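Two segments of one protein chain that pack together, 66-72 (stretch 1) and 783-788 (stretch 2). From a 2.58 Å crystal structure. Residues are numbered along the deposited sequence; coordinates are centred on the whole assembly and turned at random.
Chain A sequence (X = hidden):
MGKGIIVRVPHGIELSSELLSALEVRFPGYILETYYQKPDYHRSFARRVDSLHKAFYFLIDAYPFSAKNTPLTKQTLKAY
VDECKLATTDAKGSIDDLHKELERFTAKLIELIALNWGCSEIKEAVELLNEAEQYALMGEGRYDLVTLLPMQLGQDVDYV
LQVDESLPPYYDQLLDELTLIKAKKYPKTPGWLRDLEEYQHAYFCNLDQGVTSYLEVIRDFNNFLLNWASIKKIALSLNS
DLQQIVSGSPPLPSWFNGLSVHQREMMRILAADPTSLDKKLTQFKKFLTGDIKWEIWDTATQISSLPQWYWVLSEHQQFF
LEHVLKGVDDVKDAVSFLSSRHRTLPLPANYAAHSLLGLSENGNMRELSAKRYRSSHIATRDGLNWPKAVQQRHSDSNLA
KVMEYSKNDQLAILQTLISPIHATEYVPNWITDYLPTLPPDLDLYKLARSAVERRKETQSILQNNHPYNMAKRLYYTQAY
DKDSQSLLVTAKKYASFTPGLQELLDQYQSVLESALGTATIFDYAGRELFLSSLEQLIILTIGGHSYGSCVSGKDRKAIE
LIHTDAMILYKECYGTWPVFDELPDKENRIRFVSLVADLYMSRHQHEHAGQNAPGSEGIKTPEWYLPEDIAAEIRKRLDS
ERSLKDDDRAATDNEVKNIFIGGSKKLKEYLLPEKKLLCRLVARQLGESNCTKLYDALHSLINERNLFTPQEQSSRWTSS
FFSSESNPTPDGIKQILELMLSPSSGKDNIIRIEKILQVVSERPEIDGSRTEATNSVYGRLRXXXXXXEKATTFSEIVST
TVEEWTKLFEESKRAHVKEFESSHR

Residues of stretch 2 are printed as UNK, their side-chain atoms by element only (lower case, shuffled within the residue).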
# COMPACT_ATOMS: atom_id res chain seq x y z
N SER A 66 -0.06 22.28 6.11
CA SER A 66 -0.14 23.74 6.24
C SER A 66 -1.16 24.22 7.33
O SER A 66 -2.27 23.66 7.45
CB SER A 66 -0.49 24.32 4.87
OG SER A 66 -0.66 25.72 4.96
N ALA A 67 -0.77 25.23 8.11
CA ALA A 67 -1.64 25.79 9.20
C ALA A 67 -2.77 26.66 8.64
O ALA A 67 -3.75 26.95 9.32
CB ALA A 67 -0.81 26.60 10.19
N LYS A 68 -2.61 27.04 7.39
CA LYS A 68 -3.62 27.72 6.61
C LYS A 68 -4.77 26.84 6.14
O LYS A 68 -5.77 27.35 5.66
CB LYS A 68 -2.98 28.30 5.35
CG LYS A 68 -1.82 29.25 5.58
CD LYS A 68 -2.23 30.68 5.32
CE LYS A 68 -1.04 31.54 4.90
NZ LYS A 68 -1.14 32.87 5.54
N ASN A 69 -4.67 25.52 6.20
CA ASN A 69 -5.79 24.68 5.72
C ASN A 69 -7.02 24.75 6.59
O ASN A 69 -8.12 24.68 6.08
CB ASN A 69 -5.38 23.23 5.64
CG ASN A 69 -4.42 22.97 4.51
OD1 ASN A 69 -4.27 23.77 3.61
ND2 ASN A 69 -3.78 21.82 4.55
N THR A 70 -6.83 24.92 7.90
CA THR A 70 -7.87 24.65 8.89
C THR A 70 -7.43 25.20 10.22
O THR A 70 -6.25 25.11 10.53
CB THR A 70 -8.06 23.12 9.02
OG1 THR A 70 -8.87 22.67 7.94
CG2 THR A 70 -8.77 22.72 10.23
N PRO A 71 -8.37 25.74 11.02
CA PRO A 71 -8.06 26.15 12.38
C PRO A 71 -8.03 25.00 13.41
O PRO A 71 -8.07 25.24 14.61
CB PRO A 71 -9.23 27.08 12.71
CG PRO A 71 -10.39 26.40 12.06
CD PRO A 71 -9.82 25.90 10.74
N LEU A 72 -7.97 23.76 12.96
CA LEU A 72 -8.11 22.66 13.87
C LEU A 72 -6.72 22.21 14.30
O LEU A 72 -5.76 22.29 13.54
CB LEU A 72 -8.87 21.54 13.19
CG LEU A 72 -10.32 21.78 12.74
CD1 LEU A 72 -10.85 20.53 12.05
CD2 LEU A 72 -11.21 22.09 13.93
N UNK A 783 -15.50 33.51 11.57
CA UNK A 783 -14.07 33.58 11.96
C UNK A 783 -13.57 32.31 12.67
O UNK A 783 -12.37 32.09 12.71
o UNK A 783 -13.84 34.64 14.18
c UNK A 783 -13.75 34.84 12.77
N UNK A 784 -14.47 31.48 13.20
CA UNK A 784 -14.09 30.18 13.79
C UNK A 784 -13.86 29.04 12.79
O UNK A 784 -13.34 28.01 13.17
c UNK A 784 -14.59 31.27 18.10
c UNK A 784 -16.47 31.26 16.11
c UNK A 784 -15.71 32.03 18.24
c UNK A 784 -15.35 30.51 15.96
c UNK A 784 -16.66 32.04 17.24
c UNK A 784 -14.41 30.51 16.96
c UNK A 784 -15.17 29.67 14.76
N UNK A 785 -14.27 29.26 11.55
CA UNK A 785 -14.16 28.30 10.46
C UNK A 785 -12.93 28.55 9.63
O UNK A 785 -12.60 27.70 8.84
c UNK A 785 -17.84 28.15 9.14
c UNK A 785 -16.72 28.11 10.18
c UNK A 785 -15.37 28.40 9.53
c UNK A 785 -16.76 26.79 10.94
N UNK A 786 -12.32 29.73 9.74
CA UNK A 786 -11.02 30.03 9.10
C UNK A 786 -9.90 30.06 10.13
O UNK A 786 -10.15 29.98 11.34
c UNK A 786 -11.05 31.35 8.36
c UNK A 786 -12.28 31.50 7.49
o UNK A 786 -12.55 30.65 6.67
n UNK A 786 -13.06 32.57 7.69
N UNK A 787 -8.67 30.16 9.68
CA UNK A 787 -7.58 30.40 10.61
C UNK A 787 -7.38 31.88 10.57
O UNK A 787 -7.67 32.49 9.56
s UNK A 787 -6.56 29.18 8.47
c UNK A 787 -6.33 29.65 10.19
N UNK A 788 -6.96 32.45 11.70
CA UNK A 788 -6.83 33.91 11.80
C UNK A 788 -5.52 34.34 11.20
O UNK A 788 -4.65 33.50 10.95
o UNK A 788 -5.73 33.99 13.97
c UNK A 788 -6.89 34.38 13.26

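Position 783 carries two side-chain atoms, one carbon followed by one oxygen. They make no contact with stretch 1: CB of 783 is 9.0 Å from CB of P71. An unbranched CB bearing a single oxygen is a hydroxymethyl group, so the residue is serine, S783. Its hydroxyl is hydrogen-bonded elsewhere in the structure.

Position 784 has seven side-chain carbons: one, then a closed ring of six. The CA-to-CB bond points sideways, with CB of 784 6.4 Å from CG of P71, and the ring leads away. What reaches across is the backbone: the carbonyl O of 784 lies 3.5 Å from CG of P71. With no oxygen on the ring, this is phenylalanine, F784.

At position 785 there are four carbons, forked at the second. The CA-to-CB bond points away, and again the carbonyl makes the approach, with O of 785 3.8 Å from CD of P71. With four carbons, a fork at CB would indicate isoleucine; a fork at the next atom gives leucine, L785. Its chi angles, -61° and -176°, fall in the m and t wells.

Position 786 shows two carbons, the second carrying one oxygen and one nitrogen. The CA-to-CB bond points away, but the backbone O of 786 comes to 3.3 Å from CB of P71, the closest approach between the stretches. A carboxamide one methylene from the backbone is asparagine, N786.

Position 787 has one carbon and then one sulfur. The CA-to-CB bond points toward stretch 1, and the sulfur at 787 lies 3.4 Å from O of K68 and 3.7 Å from O of A67, against the backbone of the type I turn from S66 to N69. The sulfur ends the chain, with no carbon beyond it as methionine would have, so this is cysteine, C787. Its chi1 is 17°, between the usual wells.

Position 788 again has one carbon and one oxygen. The CA-to-CB bond points away, and CB of 788 is 7.7 Å from CB of P71, so there is no contact. The atoms identify serine, S788, which is poorly ordered.

The contact works chiefly through P71 and C787, each with 73 Å² covered and each with its CA-to-CB bond toward the opposing stretch; CA of P71 and CA of C787 are 4.6 Å apart. Proline has no amide hydrogen to offer the carbonyl oxygens, and no hydrogen bond crosses the interface. The stretches bury 225 Å² in total; the closest contacts are the P71 ring against three successive carbonyl oxygens and the C787 sulfur against carbonyl oxygens of the turn.

Stretch 2, residues 783-788: SFLNCS
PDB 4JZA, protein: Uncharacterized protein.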